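Multicopper oxidase (Pseudomonas thermotolerans, PDB 6VOW) probably couples the oxidation of phenolic substrates to the reduction of dioxygen to water at its copper centres, as laccases do. Local coordinates at residues Met49-Gly54 / Trp174-Gln179; Pro58-Gly63 / Leu145-Val150; Pro207-Glu212 / Arg289-Lys294. All coordinates share one frame; numbering follows the deposited sequence.

Contact 1: residues Met49-Gly54 / Trp174-Gln179; sequences MELVPG and WHVDEQ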
loop_
_atom_site.group_PDB
_atom_site.type_symbol
_atom_site.label_atom_id
_atom_site.label_comp_id
_atom_site.label_asym_id
_atom_site.label_seq_id
_atom_site.Cartn_x
_atom_site.Cartn_y
_atom_site.Cartn_z
ATOM N N MET A 49 -0.803 -21.824 -8.032
ATOM C CA MET A 49 -1.202 -20.890 -9.064
ATOM C C MET A 49 -0.407 -21.138 -10.292
ATOM O O MET A 49 0.780 -21.386 -10.200
ATOM C CB MET A 49 -0.825 -19.535 -8.610
ATOM C CG MET A 49 -1.638 -19.113 -7.474
ATOM S SD MET A 49 -1.315 -17.427 -7.169
ATOM C CE MET A 49 -1.779 -16.553 -8.688
ATOM N N GLU A 50 -1.073 -21.025 -11.439
ATOM C CA GLU A 50 -0.463 -21.235 -12.778
ATOM C C GLU A 50 -0.228 -19.854 -13.181
ATOM O O GLU A 50 -1.086 -19.260 -13.812
ATOM C CB GLU A 50 -1.437 -21.940 -13.778
ATOM C CG GLU A 50 -0.822 -22.718 -14.968
ATOM C CD GLU A 50 -1.878 -23.347 -15.895
ATOM O OE1 GLU A 50 -3.111 -23.399 -15.553
ATOM O OE2 GLU A 50 -1.460 -23.778 -16.999
ATOM N N LEU A 51 0.869 -19.284 -12.716
ATOM C CA LEU A 51 1.263 -17.940 -13.172
ATOM C C LEU A 51 2.027 -18.003 -14.455
ATOM O O LEU A 51 1.934 -17.109 -15.287
ATOM C CB LEU A 51 2.181 -17.302 -12.163
ATOM C CG LEU A 51 1.622 -16.549 -10.985
ATOM C CD1 LEU A 51 2.791 -16.291 -10.080
ATOM C CD2 LEU A 51 1.037 -15.247 -11.415
ATOM N N VAL A 52 2.863 -19.027 -14.561
ATOM C CA VAL A 52 3.562 -19.287 -15.770
ATOM C C VAL A 52 2.790 -20.443 -16.342
ATOM O O VAL A 52 2.732 -21.488 -15.679
ATOM C CB VAL A 52 5.019 -19.637 -15.482
ATOM C CG1 VAL A 52 5.730 -20.126 -16.722
ATOM C CG2 VAL A 52 5.744 -18.408 -14.970
ATOM N N PRO A 53 2.144 -20.249 -17.537
ATOM C CA PRO A 53 1.448 -21.370 -18.148
ATOM C C PRO A 53 2.254 -22.660 -17.985
ATOM O O PRO A 53 3.511 -22.634 -18.015
ATOM C CB PRO A 53 1.306 -20.931 -19.617
ATOM C CG PRO A 53 1.048 -19.469 -19.501
ATOM C CD PRO A 53 1.908 -19.018 -18.315
ATOM N N GLY A 54 1.526 -23.738 -17.686
ATOM C CA GLY A 54 2.076 -25.079 -17.677
ATOM C C GLY A 54 2.897 -25.428 -16.454
ATOM O O GLY A 54 3.551 -26.459 -16.451
ATOM N N TRP A 174 5.930 -10.754 -9.383
ATOM C CA TRP A 174 6.201 -11.987 -8.732
ATOM C C TRP A 174 7.596 -12.454 -9.011
ATOM O O TRP A 174 7.993 -12.579 -10.176
ATOM C CB TRP A 174 5.281 -13.044 -9.281
ATOM C CG TRP A 174 3.859 -12.909 -8.881
ATOM C CD1 TRP A 174 2.855 -12.247 -9.561
ATOM C CD2 TRP A 174 3.250 -13.507 -7.756
ATOM N NE1 TRP A 174 1.690 -12.386 -8.901
ATOM C CE2 TRP A 174 1.898 -13.162 -7.784
ATOM C CE3 TRP A 174 3.730 -14.290 -6.690
ATOM C CZ2 TRP A 174 1.002 -13.599 -6.822
ATOM C CZ3 TRP A 174 2.835 -14.692 -5.722
ATOM C CH2 TRP A 174 1.481 -14.345 -5.785
ATOM N N HIS A 175 8.271 -12.836 -7.937
ATOM C CA HIS A 175 9.575 -13.453 -7.978
ATOM C C HIS A 175 9.400 -14.908 -8.327
ATOM O O HIS A 175 9.570 -15.755 -7.511
ATOM C CB HIS A 175 10.224 -13.431 -6.605
ATOM C CG HIS A 175 10.353 -12.091 -5.994
ATOM N ND1 HIS A 175 9.280 -11.349 -5.560
ATOM C CD2 HIS A 175 11.445 -11.380 -5.673
ATOM C CE1 HIS A 175 9.709 -10.199 -5.071
ATOM N NE2 HIS A 175 11.012 -10.186 -5.141
ATOM N N VAL A 176 9.077 -15.198 -9.571
ATOM C CA VAL A 176 9.060 -16.557 -10.040
ATOM C C VAL A 176 9.896 -16.587 -11.305
ATOM O O VAL A 176 9.929 -15.602 -12.040
ATOM C CB VAL A 176 7.615 -17.074 -10.249
ATOM C CG1 VAL A 176 6.822 -16.869 -8.989
ATOM C CG2 VAL A 176 6.921 -16.422 -11.406
ATOM N N ASP A 177 10.617 -17.691 -11.541
ATOM C CA ASP A 177 11.442 -17.806 -12.758
ATOM C C ASP A 177 10.543 -18.136 -13.935
ATOM O O ASP A 177 9.357 -18.065 -13.837
ATOM C CB ASP A 177 12.612 -18.801 -12.584
ATOM C CG ASP A 177 12.146 -20.259 -12.335
ATOM O OD1 ASP A 177 10.931 -20.518 -12.404
ATOM O OD2 ASP A 177 12.986 -21.167 -12.106
ATOM N N GLU A 178 11.124 -18.508 -15.055
ATOM C CA GLU A 178 10.386 -18.976 -16.195
ATOM C C GLU A 178 9.613 -20.311 -16.065
ATOM O O GLU A 178 8.822 -20.617 -16.982
ATOM C CB GLU A 178 11.314 -18.987 -17.448
ATOM C CG GLU A 178 11.471 -17.616 -18.142
ATOM C CD GLU A 178 12.737 -16.853 -17.799
ATOM O OE1 GLU A 178 13.309 -17.055 -16.692
ATOM O OE2 GLU A 178 13.142 -16.027 -18.664
ATOM N N GLN A 179 9.789 -21.094 -14.985
ATOM C CA GLN A 179 9.063 -22.403 -14.789
ATOM C C GLN A 179 8.126 -22.402 -13.540
ATOM O O GLN A 179 7.714 -23.458 -12.949
ATOM C CB GLN A 179 10.083 -23.547 -14.788
ATOM C CG GLN A 179 10.656 -23.805 -16.199
ATOM C CD GLN A 179 11.868 -22.922 -16.537
ATOM O OE1 GLN A 179 12.864 -22.880 -15.813
ATOM N NE2 GLN A 179 11.796 -22.236 -17.653
#
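A Met-aromatic and a CH-pi contact on the W174 indole, made by M49 and L51, join what are probably the first and second cupredoxin domains of the multicopper oxidase. Segment 49-54 belongs to the hairpin turn between strands 37-49 and 57-62. Segment 174-179 leaves strand 165-174, which lies in another sheet. L51 CD1 lies over one face of the W174 indole, 3.8 Å from the centroid of the five-membered ring. CD1 is anti to CA (chi2 169°), which carries it out over that ring. The other branch, L51 CD2, touches W174 NE1 at 3.9 Å. M49 SD approaches obliquely, 4.4 Å from W174 CH2. K172 adds a cation-pi contact to the indole, and NE1 makes a weak hydrogen bond to T202 OG1. An alanine in place of W174 would probably leave L51 CD1 and M49 SD without their aromatic partner, T202 OG1 without its weak bond from NE1, and a gap between the sheets.

V52 extends the contact. Its CG2 meets V176 CG2 at 4.2 Å, and its CG1 presses on the backbone O of E178 at 3.1 Å. Each turn is also braced from within. G54 N donates to the anti lone pair of E50 OE2 at 3.1 Å. Q179 N closes an Asx turn on D177 OD1 at 2.9 Å, from above the carboxylate plane. R199 binds the backbone oxygens of V176 and D177. The two segments thus meet through apolar and pi contacts, and these polar groups find their partners within each turn or in R199.

Contact 2: residues Pro58-Gly63 / Leu145-Val150; sequences PAWGYG and LGRGLV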
loop_
_atom_site.group_PDB
_atom_site.type_symbol
_atom_site.label_atom_id
_atom_site.label_comp_id
_atom_site.label_asym_id
_atom_site.label_seq_id
_atom_site.Cartn_x
_atom_site.Cartn_y
_atom_site.Cartn_z
ATOM N N PRO A 58 3.954 -22.312 -6.102
ATOM C CA PRO A 58 3.356 -22.795 -4.877
ATOM C C PRO A 58 3.032 -21.614 -3.967
ATOM O O PRO A 58 3.666 -21.470 -2.995
ATOM C CB PRO A 58 4.447 -23.720 -4.316
ATOM C CG PRO A 58 5.731 -23.052 -4.730
ATOM C CD PRO A 58 5.423 -22.523 -6.111
ATOM N N ALA A 59 2.073 -20.781 -4.348
ATOM C CA ALA A 59 1.847 -19.501 -3.650
ATOM C C ALA A 59 1.059 -19.675 -2.369
ATOM O O ALA A 59 0.525 -20.763 -2.108
ATOM C CB ALA A 59 1.129 -18.492 -4.585
ATOM N N TRP A 60 0.979 -18.603 -1.585
ATOM C CA TRP A 60 0.250 -18.511 -0.293
ATOM C C TRP A 60 -0.693 -17.343 -0.448
ATOM O O TRP A 60 -0.290 -16.257 -0.916
ATOM C CB TRP A 60 1.216 -18.152 0.878
ATOM C CG TRP A 60 2.065 -19.241 1.250
ATOM C CD1 TRP A 60 2.107 -20.456 0.691
ATOM C CD2 TRP A 60 3.018 -19.264 2.312
ATOM N NE1 TRP A 60 3.033 -21.229 1.320
ATOM C CE2 TRP A 60 3.580 -20.499 2.332
ATOM C CE3 TRP A 60 3.415 -18.344 3.260
ATOM C CZ2 TRP A 60 4.532 -20.879 3.266
ATOM C CZ3 TRP A 60 4.417 -18.738 4.194
ATOM C CH2 TRP A 60 4.946 -19.956 4.174
ATOM N N GLY A 61 -1.950 -17.566 -0.088
ATOM C CA GLY A 61 -3.020 -16.582 -0.423
ATOM C C GLY A 61 -4.076 -16.442 0.646
ATOM O O GLY A 61 -4.277 -17.383 1.416
ATOM N N TYR A 62 -4.698 -15.252 0.676
ATOM C CA TYR A 62 -5.890 -15.016 1.420
ATOM C C TYR A 62 -7.118 -15.305 0.553
ATOM O O TYR A 62 -7.312 -14.688 -0.496
ATOM C CB TYR A 62 -5.977 -13.584 1.862
ATOM C CG TYR A 62 -4.867 -13.081 2.690
ATOM C CD1 TYR A 62 -4.721 -13.470 4.012
ATOM C CD2 TYR A 62 -3.947 -12.181 2.154
ATOM C CE1 TYR A 62 -3.716 -12.953 4.780
ATOM C CE2 TYR A 62 -2.923 -11.641 2.943
ATOM C CZ TYR A 62 -2.849 -12.051 4.227
ATOM O OH TYR A 62 -1.886 -11.610 4.986
ATOM N N GLY A 63 -7.923 -16.262 1.016
ATOM C CA GLY A 63 -9.255 -16.518 0.491
ATOM C C GLY A 63 -9.153 -17.212 -0.795
ATOM O O GLY A 63 -9.946 -17.007 -1.646
ATOM N N LEU A 145 4.650 -12.002 1.990
ATOM C CA LEU A 145 4.173 -11.092 0.942
ATOM C C LEU A 145 4.614 -11.576 -0.405
ATOM O O LEU A 145 3.822 -11.593 -1.326
ATOM C CB LEU A 145 4.674 -9.652 1.103
ATOM C CG LEU A 145 3.959 -8.766 2.143
ATOM C CD1 LEU A 145 4.520 -8.953 3.520
ATOM C CD2 LEU A 145 4.101 -7.295 1.844
ATOM N N GLY A 146 5.879 -11.980 -0.498
ATOM C CA GLY A 146 6.409 -12.494 -1.729
ATOM C C GLY A 146 5.624 -13.632 -2.297
ATOM O O GLY A 146 5.467 -13.743 -3.524
ATOM N N ARG A 147 5.159 -14.522 -1.427
ATOM C CA ARG A 147 4.414 -15.663 -1.928
ATOM C C ARG A 147 2.965 -15.411 -2.240
ATOM O O ARG A 147 2.279 -16.319 -2.647
ATOM C CB ARG A 147 4.479 -16.811 -0.922
ATOM C CG ARG A 147 5.616 -17.752 -1.207
ATOM C CD ARG A 147 5.319 -19.185 -0.775
ATOM N NE ARG A 147 6.607 -19.744 -0.415
ATOM C CZ ARG A 147 7.272 -19.380 0.674
ATOM N NH1 ARG A 147 6.758 -18.492 1.542
ATOM N NH2 ARG A 147 8.459 -19.850 0.854
ATOM N N GLY A 148 2.464 -14.220 -2.018
ATOM C CA GLY A 148 1.096 -13.982 -2.387
ATOM C C GLY A 148 0.258 -13.358 -1.319
ATOM O O GLY A 148 -0.841 -13.032 -1.622
ATOM N N LEU A 149 0.746 -13.214 -0.097
ATOM C CA LEU A 149 -0.105 -12.741 1.002
ATOM C C LEU A 149 -0.189 -11.267 0.986
ATOM O O LEU A 149 0.435 -10.620 1.800
ATOM C CB LEU A 149 0.350 -13.269 2.384
ATOM C CG LEU A 149 0.130 -14.776 2.472
ATOM C CD1 LEU A 149 1.068 -15.338 3.518
ATOM C CD2 LEU A 149 -1.296 -15.271 2.683
ATOM N N VAL A 150 -1.049 -10.770 0.068
ATOM C CA VAL A 150 -1.364 -9.387 -0.090
ATOM C C VAL A 150 -2.759 -9.254 -0.651
ATOM O O VAL A 150 -3.184 -10.078 -1.517
ATOM C CB VAL A 150 -0.435 -8.643 -1.028
ATOM C CG1 VAL A 150 0.959 -8.618 -0.538
ATOM C CG2 VAL A 150 -0.506 -9.134 -2.411
HETATM O O HOH W 1 -3.396 -13.573 -1.461
#
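W60 and R147 meet twice, through backbone and side chain, where the end of helix 141-146 packs on strand 57-62. The direct hydrogen bond runs from W60 N to R147 O, 2.8 Å and nearly straight at the hydrogen (174°). A bridging water accepts from Y62 N at 3.0 Å and donates to G148 O at 2.6 Å.

R147 lies over one face of the W60 indole. Its CD sits 3.6 Å from the centroid of the five-membered ring, and its CZ 4.2 Å from that of the six-membered ring, a cation-pi contact. The guanidinium is tilted 32° from the indole, and its NH1 is held by S143 OG.

L149 CG is anti to its carbonyl carbon (chi1 -68°), which sets it against W60 CB. CD2 stands over the centre of Y62, 3.8 Å away, while CD1 meets the edge of W60 at CE3, 3.8 Å.

G148 ends the helix in a Schellman motif. Its backbone angles alone call for glycine, and a CB would also clash with W60 O. A59 and G61 pair with strand 37-49, so W60 N faces the other way. The helix end satisfies this N-H at the sheet's outer edge.

Contact 3: residues Pro207-Glu212 / Arg289-Lys294; sequences PNPTLE and RLATLK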
loop_
_atom_site.group_PDB
_atom_site.type_symbol
_atom_site.label_atom_id
_atom_site.label_comp_id
_atom_site.label_asym_id
_atom_site.label_seq_id
_atom_site.Cartn_x
_atom_site.Cartn_y
_atom_site.Cartn_z
ATOM N N PRO A 207 -0.836 -11.736 -16.003
ATOM C CA PRO A 207 0.120 -10.886 -16.720
ATOM C C PRO A 207 -0.642 -10.216 -17.845
ATOM O O PRO A 207 -1.259 -10.855 -18.705
ATOM C CB PRO A 207 1.183 -11.870 -17.233
ATOM C CG PRO A 207 0.475 -13.182 -17.322
ATOM C CD PRO A 207 -0.546 -13.176 -16.234
ATOM N N ASN A 208 -0.688 -8.914 -17.716
ATOM C CA ASN A 208 -1.141 -8.028 -18.730
ATOM C C ASN A 208 -2.552 -8.331 -19.231
ATOM O O ASN A 208 -2.730 -8.662 -20.407
ATOM C CB ASN A 208 -0.127 -8.001 -19.880
ATOM C CG ASN A 208 -0.496 -7.004 -20.933
ATOM O OD1 ASN A 208 -0.935 -5.899 -20.623
ATOM N ND2 ASN A 208 -0.376 -7.397 -22.191
ATOM N N PRO A 209 -3.552 -8.219 -18.351
ATOM C CA PRO A 209 -4.921 -8.535 -18.756
ATOM C C PRO A 209 -5.557 -7.395 -19.553
ATOM O O PRO A 209 -5.062 -6.266 -19.579
ATOM C CB PRO A 209 -5.614 -8.753 -17.434
ATOM C CG PRO A 209 -4.985 -7.743 -16.554
ATOM C CD PRO A 209 -3.517 -7.746 -16.968
ATOM N N THR A 210 -6.624 -7.732 -20.264
ATOM C CA THR A 210 -7.453 -6.781 -20.963
ATOM C C THR A 210 -8.646 -6.619 -20.041
ATOM O O THR A 210 -9.331 -7.588 -19.730
ATOM C CB THR A 210 -7.827 -7.285 -22.371
ATOM O OG1 THR A 210 -8.657 -8.450 -22.279
ATOM C CG2 THR A 210 -6.578 -7.662 -23.128
ATOM N N LEU A 211 -8.846 -5.415 -19.541
ATOM C CA LEU A 211 -10.007 -5.115 -18.698
ATOM C C LEU A 211 -11.043 -4.312 -19.430
ATOM O O LEU A 211 -10.750 -3.230 -19.958
ATOM C CB LEU A 211 -9.552 -4.329 -17.503
ATOM C CG LEU A 211 -8.387 -5.127 -16.890
ATOM C CD1 LEU A 211 -7.561 -4.130 -16.111
ATOM C CD2 LEU A 211 -8.858 -6.330 -16.045
ATOM N N GLU A 212 -12.259 -4.815 -19.455
ATOM C CA GLU A 212 -13.336 -4.146 -20.147
ATOM C C GLU A 212 -13.925 -3.040 -19.263
ATOM O O GLU A 212 -14.113 -3.215 -18.047
ATOM C CB GLU A 212 -14.389 -5.169 -20.659
ATOM C CG GLU A 212 -13.895 -5.953 -21.905
ATOM C CD GLU A 212 -14.898 -6.969 -22.494
ATOM O OE1 GLU A 212 -16.113 -6.864 -22.204
ATOM O OE2 GLU A 212 -14.481 -7.873 -23.276
ATOM N N ARG A 289 3.381 -2.680 -20.955
ATOM C CA ARG A 289 1.955 -2.779 -20.640
ATOM C C ARG A 289 1.779 -3.624 -19.402
ATOM O O ARG A 289 2.254 -4.749 -19.327
ATOM C CB ARG A 289 1.149 -3.462 -21.730
ATOM C CG ARG A 289 1.201 -2.851 -23.081
ATOM C CD ARG A 289 1.190 -4.041 -24.077
ATOM N NE ARG A 289 -0.071 -4.223 -24.789
ATOM C CZ ARG A 289 -0.374 -5.273 -25.525
ATOM N NH1 ARG A 289 0.441 -6.307 -25.600
ATOM N NH2 ARG A 289 -1.553 -5.332 -26.145
ATOM N N LEU A 290 1.049 -3.050 -18.466
ATOM C CA LEU A 290 0.572 -3.712 -17.254
ATOM C C LEU A 290 -0.803 -4.324 -17.532
ATOM O O LEU A 290 -1.140 -5.411 -17.092
ATOM C CB LEU A 290 0.424 -2.645 -16.204
ATOM C CG LEU A 290 1.729 -2.066 -15.661
ATOM C CD1 LEU A 290 1.490 -0.876 -14.698
ATOM C CD2 LEU A 290 2.465 -3.227 -15.040
ATOM N N ALA A 291 -1.580 -3.608 -18.305
ATOM C CA ALA A 291 -2.940 -3.955 -18.607
ATOM C C ALA A 291 -3.354 -3.099 -19.763
ATOM O O ALA A 291 -2.836 -2.026 -19.985
ATOM C CB ALA A 291 -3.875 -3.666 -17.420
ATOM N N THR A 292 -4.357 -3.606 -20.429
ATOM C CA THR A 292 -5.069 -2.991 -21.466
ATOM C C THR A 292 -6.552 -2.761 -21.038
ATOM O O THR A 292 -7.227 -3.689 -20.644
ATOM C CB THR A 292 -4.985 -3.931 -22.684
ATOM O OG1 THR A 292 -3.615 -4.101 -23.037
ATOM C CG2 THR A 292 -5.603 -3.332 -23.785
ATOM N N LEU A 293 -7.028 -1.543 -21.244
ATOM C CA LEU A 293 -8.378 -1.115 -20.937
ATOM C C LEU A 293 -9.075 -0.978 -22.243
ATOM O O LEU A 293 -8.749 -0.081 -23.011
ATOM C CB LEU A 293 -8.359 0.253 -20.267
ATOM C CG LEU A 293 -7.536 0.337 -19.006
ATOM C CD1 LEU A 293 -7.758 1.734 -18.499
ATOM C CD2 LEU A 293 -7.924 -0.679 -17.966
ATOM N N LYS A 294 -9.980 -1.917 -22.509
ATOM C CA LYS A 294 -10.762 -1.953 -23.725
ATOM C C LYS A 294 -12.037 -1.279 -23.408
ATOM O O LYS A 294 -12.764 -1.724 -22.530
ATOM C CB LYS A 294 -11.051 -3.402 -24.183
ATOM C CG LYS A 294 -11.803 -3.509 -25.508
ATOM C CD LYS A 294 -11.654 -4.893 -26.185
ATOM C CE LYS A 294 -12.771 -5.890 -25.802
ATOM N NZ LYS A 294 -12.307 -7.313 -25.701
#
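T210, L211 and E212 pair with T292, L293 and K294 as parallel beta neighbours. Three backbone hydrogen bonds hold the register: T292 N to P209 O (2.9 Å), L211 N to T292 O (2.6 Å) and K294 N to L211 O (3.0 Å). On one face T210 CG2 lies beside T292 CB. There too E212 and K294 run side by side, and K294 NZ reaches E212 OE2 at 3.3 Å, a salt bridge with a weak hydrogen bond. On the other face L211 CD1 touches both A291 CB and L293 CD2, each at 3.9 Å.

Before the strand, N208 CA makes a straight CH...O contact with L290 O at 3.1 Å. N208 CG is anti to the backbone N (chi1 -176°), and its ND2 lies over one face of the R289 guanidinium, 3.7 Å from NH1. R289 also has a long, weak ion pair with E280.

L290 and A291 both face L283, a classic beta bulge, and the chain turns a corner at L290. Strand 210-214 is an outermost strand of its sheet, next to strand 288-296. L211 and L290 pack on strand 165-174 of a second sheet, consistent with a cupredoxin-type beta sandwich.

Contact 2 is the buried one of the three; contacts 1 and 3 are only partly buried. Contacts 1 and 2 adjoin. Strand 57-62 follows the turn of contact 1 and carries contact 2, and W174 CH2 lies 3.4 Å from G148 CA. Contact 3 stands apart, about 5 Å from contact 1 and 13 Å from contact 2 between nearest atoms, yet its L211 and L290 rest on strand 165-174, which leads into contact 1. The chemistry follows place. Loops between sheets meet through apolar and aromatic groups, a helix end meets an edge strand with one direct hydrogen bond, a water bridge and pi contacts, and paired strands share regular backbone bonds and a salt bridge.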